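Local coordinates for transcriptional regulator, LacI family protein (Rhodococcus jostii, PDB 3K9C) that probably binds cis-regulatory DNA as a transcription factor of the LacI family, with a periplasmic-binding-protein-like region of the kind that senses small ligands in relatives, at residues A36-R40 with A244-D249; H126-I132 with P186-F192; M176-L180 with L203-R209. All blocks are in the same frame, centred on the assembly; numbering follows the deposited sequence.

Interaction 1: A36-R40 with A244-D249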
ATOM      1  N   ALA B  36     -12.755   3.982  15.308  1.00 24.18           N
ATOM      2  CA  ALA B  36     -14.182   4.077  15.621  1.00 24.97           C
ATOM      3  C   ALA B  36     -14.566   2.934  16.566  1.00 25.59           C
ATOM      4  O   ALA B  36     -15.321   3.121  17.527  1.00 24.66           O
ATOM      5  CB  ALA B  36     -15.007   4.006  14.342  1.00 23.23           C
ATOM      6  N   ALA B  37     -14.024   1.754  16.285  1.00 25.46           N
ATOM      7  CA  ALA B  37     -14.280   0.566  17.085  1.00 26.28           C
ATOM      8  C   ALA B  37     -13.887   0.794  18.541  1.00 26.97           C
ATOM      9  O   ALA B  37     -14.660   0.507  19.458  1.00 26.26           O
ATOM     10  CB  ALA B  37     -13.499  -0.613  16.517  1.00 28.95           C
ATOM     11  N   THR B  38     -12.672   1.300  18.743  1.00 27.45           N
ATOM     12  CA  THR B  38     -12.158   1.569  20.080  1.00 29.11           C
ATOM     13  C   THR B  38     -13.028   2.575  20.829  1.00 29.30           C
ATOM     14  O   THR B  38     -13.287   2.420  22.018  1.00 28.89           O
ATOM     15  CB  THR B  38     -10.729   2.116  20.016  1.00 31.11           C
ATOM     16  OG1 THR B  38      -9.856   1.101  19.507  1.00 33.15           O
ATOM     17  CG2 THR B  38     -10.251   2.541  21.399  1.00 31.81           C
ATOM     18  N   ARG B  39     -13.477   3.609  20.130  1.00 29.06           N
ATOM     19  CA  ARG B  39     -14.316   4.612  20.764  1.00 30.90           C
ATOM     20  C   ARG B  39     -15.611   3.993  21.275  1.00 30.81           C
ATOM     21  O   ARG B  39     -16.241   4.530  22.185  1.00 32.02           O
ATOM     22  CB  ARG B  39     -14.614   5.765  19.782  1.00 31.00           C
ATOM     23  CG  ARG B  39     -13.385   6.629  19.456  1.00 31.55           C
ATOM     24  CD  ARG B  39     -13.771   7.983  18.875  1.00 34.63           C
ATOM     25  NE  ARG B  39     -14.326   7.881  17.527  1.00 36.29           N
ATOM     26  CZ  ARG B  39     -13.596   7.714  16.428  1.00 37.25           C
ATOM     27  NH1 ARG B  39     -12.274   7.631  16.513  1.00 37.61           N
ATOM     28  NH2 ARG B  39     -14.190   7.636  15.242  1.00 36.99           N
ATOM     29  N   ARG B  40     -16.003   2.859  20.699  1.00 30.13           N
ATOM     30  CA  ARG B  40     -17.232   2.191  21.109  1.00 31.61           C
ATOM     31  C   ARG B  40     -16.972   0.995  22.025  1.00 31.44           C
ATOM     32  O   ARG B  40     -17.903   0.293  22.408  1.00 30.98           O
ATOM     33  CB  ARG B  40     -18.024   1.724  19.885  1.00 34.62           C
ATOM     34  CG  ARG B  40     -18.205   2.785  18.819  1.00 38.05           C
ATOM     35  CD  ARG B  40     -19.098   3.918  19.283  1.00 41.84           C
ATOM     36  NE  ARG B  40     -20.463   3.776  18.780  1.00 45.66           N
ATOM     37  CZ  ARG B  40     -21.339   2.877  19.223  1.00 47.59           C
ATOM     38  NH1 ARG B  40     -20.993   2.035  20.186  1.00 49.15           N
ATOM     39  NH2 ARG B  40     -22.559   2.816  18.698  1.00 47.54           N
ATOM     40  N   ALA B 244     -16.027   4.944   8.034  1.00 23.11           N
ATOM     41  CA  ALA B 244     -15.621   3.936   9.014  1.00 23.17           C
ATOM     42  C   ALA B 244     -16.526   3.963  10.248  1.00 24.30           C
ATOM     43  O   ALA B 244     -16.947   2.916  10.740  1.00 22.53           O
ATOM     44  CB  ALA B 244     -14.175   4.161   9.430  1.00 23.19           C
ATOM     45  N   GLU B 245     -16.818   5.164  10.752  1.00 26.32           N
ATOM     46  CA  GLU B 245     -17.674   5.304  11.929  1.00 28.05           C
ATOM     47  C   GLU B 245     -19.074   4.787  11.637  1.00 26.17           C
ATOM     48  O   GLU B 245     -19.693   4.142  12.480  1.00 26.75           O
ATOM     49  CB  GLU B 245     -17.772   6.773  12.368  1.00 31.98           C
ATOM     50  CG  GLU B 245     -16.458   7.429  12.720  1.00 39.92           C
ATOM     51  CD  GLU B 245     -16.648   8.694  13.547  1.00 44.63           C
ATOM     52  OE1 GLU B 245     -17.121   8.579  14.700  1.00 46.66           O
ATOM     53  OE2 GLU B 245     -16.330   9.799  13.051  1.00 47.56           O
ATOM     54  N   ALA B 246     -19.571   5.082  10.439  1.00 25.67           N
ATOM     55  CA  ALA B 246     -20.900   4.656  10.022  1.00 25.62           C
ATOM     56  C   ALA B 246     -20.971   3.137   9.881  1.00 27.32           C
ATOM     57  O   ALA B 246     -21.975   2.513  10.243  1.00 28.37           O
ATOM     58  CB  ALA B 246     -21.266   5.318   8.713  1.00 24.83           C
ATOM     59  N   ALA B 247     -19.905   2.539   9.356  1.00 24.91           N
ATOM     60  CA  ALA B 247     -19.868   1.096   9.190  1.00 24.08           C
ATOM     61  C   ALA B 247     -19.895   0.417  10.564  1.00 25.11           C
ATOM     62  O   ALA B 247     -20.627  -0.559  10.767  1.00 24.53           O
ATOM     63  CB  ALA B 247     -18.615   0.692   8.415  1.00 22.48           C
ATOM     64  N   VAL B 248     -19.097   0.932  11.501  1.00 25.03           N
ATOM     65  CA  VAL B 248     -19.051   0.373  12.851  1.00 28.12           C
ATOM     66  C   VAL B 248     -20.411   0.521  13.554  1.00 30.04           C
ATOM     67  O   VAL B 248     -20.887  -0.431  14.171  1.00 32.07           O
ATOM     68  CB  VAL B 248     -17.943   1.044  13.725  1.00 25.25           C
ATOM     69  CG1 VAL B 248     -18.141   0.691  15.198  1.00 24.30           C
ATOM     70  CG2 VAL B 248     -16.573   0.559  13.286  1.00 24.46           C
ATOM     71  N   ASP B 249     -21.024   1.704  13.461  1.00 30.96           N
ATOM     72  CA  ASP B 249     -22.331   1.944  14.086  1.00 33.16           C
ATOM     73  C   ASP B 249     -23.407   1.066  13.462  1.00 32.42           C
ATOM     74  O   ASP B 249     -24.263   0.535  14.163  1.00 33.25           O
ATOM     75  CB  ASP B 249     -22.744   3.410  13.954  1.00 35.96           C
ATOM     76  CG  ASP B 249     -21.944   4.328  14.858  1.00 41.59           C
ATOM     77  OD1 ASP B 249     -21.741   3.968  16.037  1.00 43.84           O
ATOM     78  OD2 ASP B 249     -21.529   5.417  14.395  1.00 44.82           O
TER

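Interaction 2: H126-I132 with P186-F192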
ATOM      1  N   HIS B 126     -13.016  22.149 -19.998  1.00 25.68           N
ATOM      2  CA  HIS B 126     -12.773  20.891 -20.700  1.00 25.62           C
ATOM      3  C   HIS B 126     -14.030  20.337 -21.370  1.00 26.36           C
ATOM      4  O   HIS B 126     -15.127  20.411 -20.812  1.00 27.73           O
ATOM      5  CB  HIS B 126     -12.203  19.853 -19.717  1.00 23.95           C
ATOM      6  CG  HIS B 126     -10.847  20.204 -19.183  1.00 22.57           C
ATOM      7  ND1 HIS B 126      -9.690  20.028 -19.913  1.00 19.82           N
ATOM      8  CD2 HIS B 126     -10.467  20.747 -18.003  1.00 23.08           C
ATOM      9  CE1 HIS B 126      -8.657  20.443 -19.202  1.00 21.38           C
ATOM     10  NE2 HIS B 126      -9.098  20.886 -18.041  1.00 21.00           N
ATOM     11  N   ARG B 127     -13.867  19.780 -22.567  1.00 26.73           N
ATOM     12  CA  ARG B 127     -14.988  19.200 -23.301  1.00 28.12           C
ATOM     13  C   ARG B 127     -14.682  17.773 -23.767  1.00 26.82           C
ATOM     14  O   ARG B 127     -15.570  16.916 -23.775  1.00 26.46           O
ATOM     15  CB  ARG B 127     -15.353  20.096 -24.492  1.00 32.39           C
ATOM     16  CG  ARG B 127     -15.767  21.502 -24.071  1.00 36.53           C
ATOM     17  CD  ARG B 127     -16.210  22.344 -25.251  1.00 43.52           C
ATOM     18  NE  ARG B 127     -17.422  21.815 -25.871  1.00 48.48           N
ATOM     19  CZ  ARG B 127     -18.125  22.457 -26.795  1.00 50.40           C
ATOM     20  NH1 ARG B 127     -17.738  23.657 -27.209  1.00 52.56           N
ATOM     21  NH2 ARG B 127     -19.215  21.900 -27.307  1.00 52.47           N
ATOM     22  N   ASN B 128     -13.438  17.516 -24.169  1.00 23.86           N
ATOM     23  CA  ASN B 128     -13.049  16.169 -24.581  1.00 25.69           C
ATOM     24  C   ASN B 128     -12.546  15.531 -23.302  1.00 23.57           C
ATOM     25  O   ASN B 128     -11.364  15.624 -22.975  1.00 24.00           O
ATOM     26  CB  ASN B 128     -11.917  16.194 -25.604  1.00 27.26           C
ATOM     27  CG  ASN B 128     -12.343  16.797 -26.918  1.00 32.83           C
ATOM     28  OD1 ASN B 128     -11.967  17.920 -27.248  1.00 35.49           O
ATOM     29  ND2 ASN B 128     -13.147  16.057 -27.674  1.00 36.48           N
ATOM     30  N   ILE B 129     -13.455  14.898 -22.576  1.00 22.34           N
ATOM     31  CA  ILE B 129     -13.112  14.284 -21.313  1.00 21.39           C
ATOM     32  C   ILE B 129     -13.249  12.778 -21.347  1.00 21.58           C
ATOM     33  O   ILE B 129     -14.239  12.238 -21.855  1.00 20.95           O
ATOM     34  CB  ILE B 129     -13.987  14.868 -20.202  1.00 21.08           C
ATOM     35  CG1 ILE B 129     -13.845  16.398 -20.210  1.00 21.39           C
ATOM     36  CG2 ILE B 129     -13.587  14.283 -18.849  1.00 20.56           C
ATOM     37  CD1 ILE B 129     -14.873  17.129 -19.373  1.00 21.21           C
ATOM     38  N   ALA B 130     -12.245  12.105 -20.793  1.00 19.21           N
ATOM     39  CA  ALA B 130     -12.229  10.659 -20.769  1.00 18.83           C
ATOM     40  C   ALA B 130     -12.306  10.072 -19.371  1.00 19.48           C
ATOM     41  O   ALA B 130     -11.910  10.693 -18.377  1.00 19.26           O
ATOM     42  CB  ALA B 130     -10.981  10.147 -21.470  1.00 17.71           C
ATOM     43  N   HIS B 131     -12.834   8.858 -19.303  1.00 17.81           N
ATOM     44  CA  HIS B 131     -12.940   8.149 -18.048  1.00 17.66           C
ATOM     45  C   HIS B 131     -12.329   6.770 -18.237  1.00 18.08           C
ATOM     46  O   HIS B 131     -12.615   6.087 -19.227  1.00 17.73           O
ATOM     47  CB  HIS B 131     -14.413   8.027 -17.617  1.00 15.93           C
ATOM     48  CG  HIS B 131     -14.622   7.159 -16.415  1.00 13.48           C
ATOM     49  ND1 HIS B 131     -14.011   7.403 -15.202  1.00 15.89           N
ATOM     50  CD2 HIS B 131     -15.359   6.037 -16.246  1.00 13.94           C
ATOM     51  CE1 HIS B 131     -14.364   6.468 -14.339  1.00 15.55           C
ATOM     52  NE2 HIS B 131     -15.184   5.627 -14.947  1.00 14.18           N
ATOM     53  N   ILE B 132     -11.441   6.392 -17.322  1.00 15.65           N
ATOM     54  CA  ILE B 132     -10.838   5.063 -17.345  1.00 17.50           C
ATOM     55  C   ILE B 132     -11.623   4.397 -16.209  1.00 19.88           C
ATOM     56  O   ILE B 132     -11.433   4.728 -15.031  1.00 18.08           O
ATOM     57  CB  ILE B 132      -9.307   5.126 -17.044  1.00 18.52           C
ATOM     58  CG1 ILE B 132      -8.604   5.945 -18.131  1.00 18.92           C
ATOM     59  CG2 ILE B 132      -8.709   3.710 -17.009  1.00 19.03           C
ATOM     60  CD1 ILE B 132      -7.101   6.141 -17.915  1.00 20.14           C
ATOM     61  N   PRO B 186      -8.160  13.192 -25.271  1.00 31.57           N
ATOM     62  CA  PRO B 186      -8.883  14.061 -24.339  1.00 30.07           C
ATOM     63  C   PRO B 186      -7.943  15.019 -23.619  1.00 28.03           C
ATOM     64  O   PRO B 186      -6.759  14.740 -23.488  1.00 28.44           O
ATOM     65  CB  PRO B 186      -9.536  13.064 -23.390  1.00 29.87           C
ATOM     66  CG  PRO B 186      -8.475  12.008 -23.277  1.00 30.41           C
ATOM     67  CD  PRO B 186      -8.005  11.835 -24.717  1.00 31.15           C
ATOM     68  N   THR B 187      -8.472  16.148 -23.161  1.00 27.21           N
ATOM     69  CA  THR B 187      -7.653  17.125 -22.440  1.00 25.88           C
ATOM     70  C   THR B 187      -7.793  16.926 -20.930  1.00 25.17           C
ATOM     71  O   THR B 187      -7.117  17.580 -20.144  1.00 24.31           O
ATOM     72  CB  THR B 187      -8.056  18.578 -22.774  1.00 25.16           C
ATOM     73  OG1 THR B 187      -9.391  18.816 -22.316  1.00 24.73           O
ATOM     74  CG2 THR B 187      -7.968  18.838 -24.269  1.00 22.84           C
ATOM     75  N   ALA B 188      -8.698  16.041 -20.531  1.00 24.52           N
ATOM     76  CA  ALA B 188      -8.903  15.748 -19.113  1.00 23.32           C
ATOM     77  C   ALA B 188      -9.271  14.283 -18.992  1.00 22.87           C
ATOM     78  O   ALA B 188      -9.890  13.707 -19.889  1.00 22.29           O
ATOM     79  CB  ALA B 188     -10.004  16.617 -18.532  1.00 22.06           C
ATOM     80  N   VAL B 189      -8.882  13.682 -17.880  1.00 21.63           N
ATOM     81  CA  VAL B 189      -9.146  12.280 -17.661  1.00 20.40           C
ATOM     82  C   VAL B 189      -9.542  12.031 -16.222  1.00 19.69           C
ATOM     83  O   VAL B 189      -8.858  12.475 -15.313  1.00 20.05           O
ATOM     84  CB  VAL B 189      -7.885  11.450 -17.962  1.00 22.04           C
ATOM     85  CG1 VAL B 189      -8.176   9.976 -17.763  1.00 22.73           C
ATOM     86  CG2 VAL B 189      -7.395  11.742 -19.378  1.00 24.55           C
ATOM     87  N   VAL B 190     -10.645  11.325 -16.023  1.00 17.61           N
ATOM     88  CA  VAL B 190     -11.102  10.976 -14.687  1.00 17.39           C
ATOM     89  C   VAL B 190     -10.796   9.487 -14.515  1.00 17.19           C
ATOM     90  O   VAL B 190     -11.378   8.644 -15.198  1.00 18.16           O
ATOM     91  CB  VAL B 190     -12.632  11.223 -14.516  1.00 19.63           C
ATOM     92  CG1 VAL B 190     -13.088  10.755 -13.146  1.00 19.18           C
ATOM     93  CG2 VAL B 190     -12.951  12.705 -14.684  1.00 20.41           C
ATOM     94  N   ALA B 191      -9.861   9.169 -13.627  1.00 16.87           N
ATOM     95  CA  ALA B 191      -9.476   7.783 -13.379  1.00 17.57           C
ATOM     96  C   ALA B 191     -10.423   7.130 -12.380  1.00 18.34           C
ATOM     97  O   ALA B 191     -11.037   7.816 -11.569  1.00 18.09           O
ATOM     98  CB  ALA B 191      -8.043   7.722 -12.865  1.00 17.24           C
ATOM     99  N   PHE B 192     -10.528   5.802 -12.432  1.00 17.90           N
ATOM    100  CA  PHE B 192     -11.421   5.076 -11.525  1.00 18.20           C
ATOM    101  C   PHE B 192     -11.085   5.378 -10.067  1.00 18.92           C
ATOM    102  O   PHE B 192     -11.976   5.674  -9.275  1.00 19.44           O
ATOM    103  CB  PHE B 192     -11.335   3.566 -11.763  1.00 16.73           C
ATOM    104  CG  PHE B 192     -12.178   2.766 -10.817  1.00 16.51           C
ATOM    105  CD1 PHE B 192     -13.562   2.893 -10.827  1.00 17.69           C
ATOM    106  CD2 PHE B 192     -11.588   1.913  -9.893  1.00 18.71           C
ATOM    107  CE1 PHE B 192     -14.346   2.180  -9.928  1.00 19.10           C
ATOM    108  CE2 PHE B 192     -12.368   1.193  -8.989  1.00 21.02           C
ATOM    109  CZ  PHE B 192     -13.748   1.328  -9.005  1.00 18.46           C
TER
HETATM  110  O   HOH W   1     -11.646  19.461 -23.905  1.00 24.06           O

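Interaction 3: M176-L180 with L203-R209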
HETATM    1  N   MSE B 176      -4.418   5.233 -20.372  1.00 23.58           N
HETATM    2  CA  MSE B 176      -3.967   6.547 -20.817  1.00 26.24           C
HETATM    3  C   MSE B 176      -3.274   6.430 -22.171  1.00 28.54           C
HETATM    4  O   MSE B 176      -3.425   7.297 -23.035  1.00 27.55           O
HETATM    5  CB  MSE B 176      -3.023   7.169 -19.782  1.00 27.45           C
HETATM    6  CG  MSE B 176      -2.670   8.649 -20.025  1.00 30.42           C
HETATM    7 SE   MSE B 176      -4.220   9.859 -20.058  1.00 41.52          SE
HETATM    8  CE  MSE B 176      -5.502   8.734 -19.201  1.00 37.70           C
ATOM      9  N   HIS B 177      -2.521   5.349 -22.343  1.00 30.18           N
ATOM     10  CA  HIS B 177      -1.820   5.092 -23.592  1.00 32.26           C
ATOM     11  C   HIS B 177      -2.870   4.984 -24.700  1.00 31.38           C
ATOM     12  O   HIS B 177      -2.768   5.637 -25.741  1.00 30.76           O
ATOM     13  CB  HIS B 177      -1.035   3.786 -23.478  1.00 36.66           C
ATOM     14  CG  HIS B 177      -0.414   3.340 -24.760  1.00 40.88           C
ATOM     15  ND1 HIS B 177       0.520   4.096 -25.435  1.00 42.69           N
ATOM     16  CD2 HIS B 177      -0.614   2.227 -25.509  1.00 42.24           C
ATOM     17  CE1 HIS B 177       0.868   3.468 -26.546  1.00 43.83           C
ATOM     18  NE2 HIS B 177       0.195   2.335 -26.615  1.00 43.42           N
ATOM     19  N   THR B 178      -3.888   4.166 -24.458  1.00 29.15           N
ATOM     20  CA  THR B 178      -4.972   3.981 -25.419  1.00 29.53           C
ATOM     21  C   THR B 178      -5.560   5.341 -25.796  1.00 29.93           C
ATOM     22  O   THR B 178      -5.719   5.654 -26.976  1.00 31.23           O
ATOM     23  CB  THR B 178      -6.110   3.124 -24.827  1.00 29.92           C
ATOM     24  OG1 THR B 178      -5.593   1.861 -24.389  1.00 27.75           O
ATOM     25  CG2 THR B 178      -7.193   2.903 -25.856  1.00 29.29           C
ATOM     26  N   LEU B 179      -5.874   6.148 -24.782  1.00 28.71           N
ATOM     27  CA  LEU B 179      -6.459   7.469 -24.993  1.00 27.59           C
ATOM     28  C   LEU B 179      -5.570   8.391 -25.809  1.00 28.20           C
ATOM     29  O   LEU B 179      -6.062   9.174 -26.615  1.00 28.30           O
ATOM     30  CB  LEU B 179      -6.795   8.126 -23.643  1.00 22.17           C
ATOM     31  CG  LEU B 179      -7.865   7.375 -22.837  1.00 21.99           C
ATOM     32  CD1 LEU B 179      -8.022   7.974 -21.429  1.00 14.77           C
ATOM     33  CD2 LEU B 179      -9.182   7.424 -23.608  1.00 18.66           C
ATOM     34  N   LEU B 180      -4.260   8.306 -25.604  1.00 30.83           N
ATOM     35  CA  LEU B 180      -3.332   9.156 -26.345  1.00 33.88           C
ATOM     36  C   LEU B 180      -3.240   8.783 -27.824  1.00 35.86           C
ATOM     37  O   LEU B 180      -2.933   9.623 -28.666  1.00 35.43           O
ATOM     38  CB  LEU B 180      -1.942   9.111 -25.701  1.00 33.33           C
ATOM     39  CG  LEU B 180      -1.831   9.896 -24.391  1.00 33.39           C
ATOM     40  CD1 LEU B 180      -0.470   9.662 -23.749  1.00 34.33           C
ATOM     41  CD2 LEU B 180      -2.046  11.380 -24.679  1.00 31.38           C
ATOM     42  N   LEU B 203       2.552   7.787 -16.809  1.00 30.57           N
ATOM     43  CA  LEU B 203       2.666   7.685 -18.255  1.00 30.27           C
ATOM     44  C   LEU B 203       2.770   9.058 -18.894  1.00 31.62           C
ATOM     45  O   LEU B 203       3.628   9.292 -19.745  1.00 32.06           O
ATOM     46  CB  LEU B 203       1.453   6.961 -18.847  1.00 30.28           C
ATOM     47  CG  LEU B 203       1.523   6.899 -20.376  1.00 31.71           C
ATOM     48  CD1 LEU B 203       2.559   5.863 -20.756  1.00 33.86           C
ATOM     49  CD2 LEU B 203       0.177   6.546 -20.979  1.00 30.51           C
ATOM     50  N   LEU B 204       1.884   9.962 -18.488  1.00 31.89           N
ATOM     51  CA  LEU B 204       1.862  11.314 -19.039  1.00 32.48           C
ATOM     52  C   LEU B 204       3.177  12.063 -18.863  1.00 32.32           C
ATOM     53  O   LEU B 204       3.646  12.718 -19.788  1.00 31.62           O
ATOM     54  CB  LEU B 204       0.725  12.127 -18.406  1.00 32.32           C
ATOM     55  CG  LEU B 204      -0.697  11.757 -18.834  1.00 32.53           C
ATOM     56  CD1 LEU B 204      -1.701  12.640 -18.108  1.00 32.34           C
ATOM     57  CD2 LEU B 204      -0.829  11.937 -20.339  1.00 32.70           C
ATOM     58  N   VAL B 205       3.770  11.973 -17.677  1.00 32.36           N
ATOM     59  CA  VAL B 205       5.023  12.671 -17.432  1.00 33.49           C
ATOM     60  C   VAL B 205       6.161  12.022 -18.217  1.00 34.24           C
ATOM     61  O   VAL B 205       7.051  12.709 -18.698  1.00 33.56           O
ATOM     62  CB  VAL B 205       5.367  12.706 -15.918  1.00 32.11           C
ATOM     63  CG1 VAL B 205       5.662  11.320 -15.408  1.00 31.80           C
ATOM     64  CG2 VAL B 205       6.553  13.625 -15.679  1.00 33.93           C
ATOM     65  N   ARG B 206       6.119  10.700 -18.360  1.00 35.97           N
ATOM     66  CA  ARG B 206       7.154   9.977 -19.097  1.00 38.26           C
ATOM     67  C   ARG B 206       6.977  10.163 -20.595  1.00 40.13           C
ATOM     68  O   ARG B 206       7.876   9.861 -21.382  1.00 40.13           O
ATOM     69  CB  ARG B 206       7.110   8.484 -18.763  1.00 37.69           C
ATOM     70  CG  ARG B 206       7.609   8.143 -17.372  1.00 38.31           C
ATOM     71  CD  ARG B 206       7.407   6.667 -17.069  1.00 40.48           C
ATOM     72  NE  ARG B 206       8.030   6.272 -15.810  1.00 43.46           N
ATOM     73  CZ  ARG B 206       7.690   6.744 -14.614  1.00 44.99           C
ATOM     74  NH1 ARG B 206       6.717   7.642 -14.494  1.00 44.58           N
ATOM     75  NH2 ARG B 206       8.328   6.314 -13.531  1.00 45.03           N
ATOM     76  N   SER B 207       5.811  10.663 -20.983  1.00 41.75           N
ATOM     77  CA  SER B 207       5.508  10.892 -22.385  1.00 43.36           C
ATOM     78  C   SER B 207       5.812  12.331 -22.764  1.00 44.01           C
ATOM     79  O   SER B 207       5.612  12.736 -23.907  1.00 44.46           O
ATOM     80  CB  SER B 207       4.040  10.578 -22.652  1.00 45.06           C
ATOM     81  OG  SER B 207       3.776   9.218 -22.354  1.00 47.65           O
ATOM     82  N   GLY B 208       6.293  13.098 -21.792  1.00 44.30           N
ATOM     83  CA  GLY B 208       6.628  14.489 -22.036  1.00 44.70           C
ATOM     84  C   GLY B 208       5.461  15.454 -21.935  1.00 45.15           C
ATOM     85  O   GLY B 208       5.595  16.633 -22.261  1.00 46.07           O
ATOM     86  N   ARG B 209       4.311  14.973 -21.480  1.00 44.85           N
ATOM     87  CA  ARG B 209       3.153  15.848 -21.361  1.00 45.34           C
ATOM     88  C   ARG B 209       3.013  16.370 -19.938  1.00 44.56           C
ATOM     89  O   ARG B 209       3.215  15.628 -18.973  1.00 45.33           O
ATOM     90  CB  ARG B 209       1.892  15.106 -21.795  1.00 46.59           C
ATOM     91  CG  ARG B 209       1.932  14.667 -23.252  1.00 48.63           C
ATOM     92  CD  ARG B 209       0.621  14.031 -23.671  1.00 51.75           C
ATOM     93  NE  ARG B 209       0.612  13.639 -25.079  1.00 53.47           N
ATOM     94  CZ  ARG B 209       1.399  12.705 -25.603  1.00 54.41           C
ATOM     95  NH1 ARG B 209       2.269  12.054 -24.839  1.00 55.12           N
ATOM     96  NH2 ARG B 209       1.311  12.413 -26.892  1.00 54.01           N
TER

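Interaction 1: A36-R40 with A244-D249
A36 presses its methyl group against the backbone of the helix that carries E245 and V248, and this is where the backbones of the two segments come closest. Its CB lies 3.8 Å from the CA of E245; with only a methyl between the backbones, the CA atoms of A36 and E245 can approach to 5.2 Å. V248 closes the same patch from the next turn. With CG1 anti to its backbone N (chi1 166°), its two methyls divide the work: CG2 rests 3.9 Å from A36 CB, while CG1 faces the CG methylene of R40. I33, one turn earlier on helix 24-39, also touches V248 and A244 and so extends the apolar strip. In the α/β subdomain built on the mixed sheet, the contact pairs helix 24-39, from the start of the chain, with helix 240-255, from near its end; A247 of the latter packs on L92 and V94 of strand 91-94. Toward solvent the apolar packing gives way to two salt bridges. R39 folds back over its own helix, and its NH2 meets E245 OE1 at 3.1 Å, nearly within the guanidinium plane but from above the carboxylate, the two planes standing 86° apart. R40, bent at chi2 and chi3, offers NE and NH2 to the single oxygen OD1 of D249, each at 3.0 Å; both bonds are weak, with N-H...O angles near 130°.

Interaction 2: H126-I132 with P186-F192
H126 and T187 meet side chain to side chain at the entrance to two neighbouring parallel strands, 129-132 and 188-191, in the four-stranded sheet of an α/β subdomain of the periplasmic-binding-protein type. The imidazole takes the T187 hydroxyl at its edge, ND1 to OG1 2.7 Å in an almost straight hydrogen bond, and lays one face on the A188 methyl, a CH-pi contact with CB 3.9 Å from the ring centroid. T187 can reach the ring because its OG1 sits between the backbone N and the carbonyl carbon (chi1 64°); the same hydroxyl also bonds a water that accepts from R127 N. On its far side H126 NE2 is bound to G276 O, so both ring nitrogens are engaged.

Beyond this corner the side chains alternate across the sheet. I129, A188, H131 and V190 point to the face covered by helix 110-123, where L121 touches V190 and I114 touches H131. A130, V189, I132 and A191 point to the other, toward helices 169-181 and 194-206. There P186 CG packs 3.6 Å from A130 CB, and the I132 side chain runs obliquely over V189, its CD1 lying 4.0 Å from V189 CG1. Main-chain bonds set the parallel register, among them V190 N to A130 O at 2.7 Å. The H131 ring turns back toward the neighbouring strand, and V190 O is gripped from opposite faces of its carbonyl plane, by I132 N on one and by H131 ND1, 2.9 Å away, on the other.

Interaction 3: M176-L180 with L203-R209
M176, modelled as selenomethionine, has CG anti to its backbone N (chi1 -170°), which carries CG out toward L203 and L204, and the bend at chi2 brings SE beside L204 CD2. L203 also has CG anti to its backbone N (chi1 177°), directing its branch toward helix 169-181, where CD2 meets M176 and H177. That methyl lies 3.5 Å from M176 CB, a tight carbon pair, and 3.3 Å from H177 N. L204 crosses M176 at about a right angle, its CD2 3.8 Å from M176 CG. L180 completes the apolar seam and extends its methyls to R209, whose chain, extended from CG to NE, runs past it in the opposite direction. L180 CD2 stands over one face of the guanidinium, 3.5 Å from NE. Replacing R209 with a serine would probably leave the L180 methyls without this flat cover and open a gap beside the helix end. S207 OG turns back to bond L203 O at 2.6 Å, and R209 N bonds L204 O. With G208 at positive phi, helix 194-206 ends in a Schellman motif; helices 169-181 and 194-206 pack side by side on one face of the parallel sheet, as in the α/β fold of periplasmic-binding-protein-like domains.

Overall arrangement
From the N terminus the chain enters the subdomain built on the mixed sheet, where segment 36-40 waits until helix 240-255 returns, some two hundred residues later, to close interaction 1. Within that long loop the chain first adds most of the mixed sheet and then builds the second subdomain. Strand 129-133 opens interaction 2 and helix 169-181 opens interaction 3; strand 188-191 then closes interaction 2 and the end of helix 194-206 closes interaction 3, so these two cross. They touch directly, the M176 CE methyl reaching V189 and I132, which ties the helix pair to the parallel sheet. Their centres are about 13 Å apart, whereas interaction 1 lies across the chain's centre, about 36 Å from the centre of interaction 2.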